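Local coordinates for hypothetical protein (Nostoc punctiforme, PDB 2O62) that is of unknown function but belongs to the DUF3598 family and pairs two calycin-type beta domains, which suggests, without proving, a role in binding small ligands, at residues A[248-253]-A[263-268]. Sequence-based numbering, arbitrary orientation.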
ATOM      1  N   ARG A 248      -3.280  -7.010   0.462  1.00 20.18           N
ATOM      2  CA  ARG A 248      -3.144  -5.900   1.422  1.00 20.50           C
ATOM      3  C   ARG A 248      -1.671  -5.783   1.830  1.00 20.81           C
ATOM      4  O   ARG A 248      -0.981  -6.793   1.994  1.00 23.84           O
ATOM      5  CB  ARG A 248      -4.012  -6.138   2.632  1.00 20.96           C
ATOM      6  CG  ARG A 248      -5.494  -6.157   2.283  1.00 23.03           C
ATOM      7  CD  ARG A 248      -6.341  -6.311   3.512  1.00 24.59           C
ATOM      8  NE  ARG A 248      -6.394  -7.711   4.008  1.00 28.92           N
ATOM      9  CZ  ARG A 248      -5.895  -8.129   5.186  1.00 31.44           C
ATOM     10  NH1 ARG A 248      -5.321  -7.293   6.038  1.00 30.88           N
ATOM     11  NH2 ARG A 248      -6.003  -9.396   5.553  1.00 32.03           N
HETATM   12  N   MSE A 249      -1.182  -4.556   2.001  1.00 20.92           N
HETATM   13  CA  MSE A 249       0.183  -4.349   2.440  1.00 20.71           C
HETATM   14  C   MSE A 249       0.204  -3.415   3.653  1.00 21.02           C
HETATM   15  O   MSE A 249      -0.502  -2.436   3.682  1.00 21.32           O
HETATM   16  CB  MSE A 249       1.083  -3.833   1.310  1.00 20.94           C
HETATM   17  CG  MSE A 249       2.505  -3.920   1.625  1.00 21.61           C
HETATM   18 SE   MSE A 249       3.796  -3.086   0.383  0.75 23.81          SE
HETATM   19  CE  MSE A 249       3.417  -4.119  -1.081  1.00 25.07           C
ATOM     20  N   ILE A 250       1.000  -3.765   4.659  1.00 21.14           N
ATOM     21  CA  ILE A 250       1.077  -3.066   5.939  1.00 19.36           C
ATOM     22  C   ILE A 250       2.539  -2.785   6.273  1.00 18.65           C
ATOM     23  O   ILE A 250       3.320  -3.724   6.411  1.00 19.20           O
ATOM     24  CB  ILE A 250       0.487  -3.888   7.051  1.00 20.61           C
ATOM     25  CG1 ILE A 250      -0.940  -4.342   6.689  1.00 19.81           C
ATOM     26  CG2 ILE A 250       0.494  -3.087   8.343  1.00 21.39           C
ATOM     27  CD1 ILE A 250      -1.037  -5.751   6.226  1.00 24.34           C
ATOM     28  N   ARG A 251       2.893  -1.502   6.383  1.00 18.61           N
ATOM     29  CA  ARG A 251       4.213  -1.042   6.849  1.00 18.42           C
ATOM     30  C   ARG A 251       4.082  -0.691   8.331  1.00 18.58           C
ATOM     31  O   ARG A 251       3.304   0.187   8.695  1.00 19.56           O
ATOM     32  CB  ARG A 251       4.658   0.198   6.068  1.00 17.08           C
ATOM     33  CG  ARG A 251       6.114   0.650   6.228  1.00 20.40           C
ATOM     34  CD  ARG A 251       6.273   2.020   5.548  1.00 19.02           C
ATOM     35  NE  ARG A 251       7.634   2.502   5.777  1.00 19.21           N
ATOM     36  CZ  ARG A 251       8.697   2.131   5.090  1.00 19.52           C
ATOM     37  NH1 ARG A 251       8.610   1.362   4.025  1.00 21.95           N
ATOM     38  NH2 ARG A 251       9.880   2.620   5.452  1.00 17.57           N
ATOM     39  N   SER A 252       4.804  -1.405   9.174  1.00 18.05           N
ATOM     40  CA  SER A 252       4.581  -1.367  10.627  1.00 19.01           C
ATOM     41  C   SER A 252       5.677  -0.636  11.382  1.00 19.77           C
ATOM     42  O   SER A 252       6.849  -0.914  11.198  1.00 19.29           O
ATOM     43  CB  SER A 252       4.440  -2.783  11.157  1.00 18.67           C
ATOM     44  OG  SER A 252       3.344  -3.461  10.540  1.00 20.32           O
ATOM     45  N   TYR A 253       5.263   0.257  12.281  1.00 19.44           N
ATOM     46  CA  TYR A 253       6.158   1.022  13.148  1.00 19.35           C
ATOM     47  C   TYR A 253       5.911   0.670  14.614  1.00 19.63           C
ATOM     48  O   TYR A 253       4.781   0.506  15.027  1.00 20.10           O
ATOM     49  CB  TYR A 253       5.935   2.529  12.980  1.00 18.73           C
ATOM     50  CG  TYR A 253       6.392   3.064  11.656  1.00 19.29           C
ATOM     51  CD1 TYR A 253       5.625   2.855  10.510  1.00 20.98           C
ATOM     52  CD2 TYR A 253       7.624   3.716  11.535  1.00 18.87           C
ATOM     53  CE1 TYR A 253       6.039   3.306   9.265  1.00 20.62           C
ATOM     54  CE2 TYR A 253       8.050   4.173  10.263  1.00 20.94           C
ATOM     55  CZ  TYR A 253       7.244   3.954   9.159  1.00 19.64           C
ATOM     56  OH  TYR A 253       7.621   4.357   7.905  1.00 17.69           O
ATOM     57  N   THR A 263       4.483  -6.228   5.710  1.00 19.05           N
ATOM     58  CA  THR A 263       3.659  -7.420   5.503  1.00 19.56           C
ATOM     59  C   THR A 263       2.854  -7.342   4.208  1.00 19.57           C
ATOM     60  O   THR A 263       2.271  -6.301   3.901  1.00 19.85           O
ATOM     61  CB  THR A 263       2.651  -7.564   6.694  1.00 18.53           C
ATOM     62  OG1 THR A 263       3.411  -7.712   7.915  1.00 18.77           O
ATOM     63  CG2 THR A 263       1.757  -8.771   6.534  1.00 21.18           C
ATOM     64  N   LEU A 264       2.805  -8.468   3.474  1.00 20.35           N
ATOM     65  CA  LEU A 264       1.996  -8.593   2.271  1.00 20.73           C
ATOM     66  C   LEU A 264       1.058  -9.779   2.407  1.00 21.29           C
ATOM     67  O   LEU A 264       1.475 -10.909   2.612  1.00 20.03           O
ATOM     68  CB  LEU A 264       2.894  -8.708   1.036  1.00 20.97           C
ATOM     69  CG  LEU A 264       2.156  -8.767  -0.315  1.00 22.71           C
ATOM     70  CD1 LEU A 264       1.467  -7.545  -0.624  1.00 23.76           C
ATOM     71  CD2 LEU A 264       3.220  -9.053  -1.412  1.00 23.78           C
ATOM     72  N   VAL A 265      -0.231  -9.459   2.390  1.00 20.82           N
ATOM     73  CA  VAL A 265      -1.326 -10.415   2.489  1.00 22.07           C
ATOM     74  C   VAL A 265      -1.874 -10.678   1.085  1.00 21.00           C
ATOM     75  O   VAL A 265      -2.137  -9.749   0.339  1.00 20.97           O
ATOM     76  CB  VAL A 265      -2.436  -9.824   3.303  1.00 21.55           C
ATOM     77  CG1 VAL A 265      -3.569 -10.798   3.458  1.00 24.06           C
ATOM     78  CG2 VAL A 265      -1.909  -9.363   4.663  1.00 23.29           C
ATOM     79  N   THR A 266      -2.033 -11.942   0.722  1.00 21.20           N
ATOM     80  CA  THR A 266      -2.760 -12.280  -0.497  1.00 21.59           C
ATOM     81  C   THR A 266      -3.903 -13.168  -0.098  1.00 21.01           C
ATOM     82  O   THR A 266      -3.682 -14.200   0.515  1.00 20.71           O
ATOM     83  CB  THR A 266      -1.859 -13.021  -1.477  1.00 21.98           C
ATOM     84  OG1 THR A 266      -0.646 -12.286  -1.663  1.00 22.40           O
ATOM     85  CG2 THR A 266      -2.562 -13.181  -2.816  1.00 24.53           C
ATOM     86  N   GLU A 267      -5.131 -12.792  -0.476  1.00 21.71           N
ATOM     87  CA  GLU A 267      -6.321 -13.457  -0.033  1.00 23.14           C
ATOM     88  C   GLU A 267      -7.272 -13.682  -1.193  1.00 22.03           C
ATOM     89  O   GLU A 267      -7.300 -12.900  -2.142  1.00 21.28           O
ATOM     90  CB  GLU A 267      -7.085 -12.586   0.964  1.00 24.67           C
ATOM     91  CG  GLU A 267      -6.409 -12.186   2.176  1.00 30.67           C
ATOM     92  CD  GLU A 267      -7.193 -11.092   2.968  1.00 26.17           C
ATOM     93  OE1 GLU A 267      -7.633 -10.044   2.399  1.00 34.52           O
ATOM     94  OE2 GLU A 267      -7.306 -11.338   4.178  1.00 38.29           O
ATOM     95  N   GLU A 268      -8.064 -14.752  -1.113  1.00 21.97           N
ATOM     96  CA  GLU A 268      -9.048 -15.024  -2.112  1.00 21.87           C
ATOM     97  C   GLU A 268     -10.435 -15.072  -1.506  1.00 21.93           C
ATOM     98  O   GLU A 268     -10.600 -15.374  -0.323  1.00 20.50           O
ATOM     99  CB  GLU A 268      -8.703 -16.332  -2.837  1.00 23.60           C
ATOM    100  CG  GLU A 268      -8.723 -17.541  -1.969  1.00 27.75           C
ATOM    101  CD  GLU A 268      -8.682 -18.817  -2.795  1.00 32.57           C
ATOM    102  OE1 GLU A 268      -7.904 -18.860  -3.771  1.00 35.91           O
ATOM    103  OE2 GLU A 268      -9.453 -19.748  -2.484  1.00 39.71           O
TER
HETATM  104  O   HOH W   1       4.325  -5.407   8.919  1.00 12.66           O
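Arg-248 and Glu-267 are joined by a buried salt bridge that shows how a charged pair can be housed inside a beta barrel. The guanidinium grips the carboxylate side-on, NE reaching OE1 at 3.1 Å and NH2 reaching OE2 at 2.7 Å. Both oxygens lie in the guanidinium plane but are met from above the carboxylate plane, the two groups being turned 54° apart. A bend at chi3 (-78°) swings the guanidinium back over Val-265, whose CG1 sits 3.5 Å from NH2 over one face. NH1 is engaged by Glu-236 on strand 233-242, so the arginine ties three consecutive strands, and the two carboxylates would be expected to stabilise its positive charge. An alanine in place of Arg-248 would probably leave the buried carboxylate of Glu-267, and that of Glu-236, without their shared positive mate. Strands 245-253 and 259-269 form the last antiparallel hairpin of the C-terminal calycin-like barrel. Arg-248 faces Val-265, and Ile-250 faces Thr-263, as hydrogen-bonded pairs; Met-249 and Leu-264 form the non-hydrogen-bonded pair between them, on the other face. Ile-250 CD1 lies 4.0 Å from Val-265 CG2 and 4.1 Å from Thr-263 CG2, an apolar patch beside the salt bridge. With OG1 anti to its carbonyl carbon (chi1 -61°), Thr-263 OG1 is hydrogen-bonded to Thr-153 OG1 and to a water at 2.7 Å; the same water also bonds Ser-252 OG and donates to Ile-250 O.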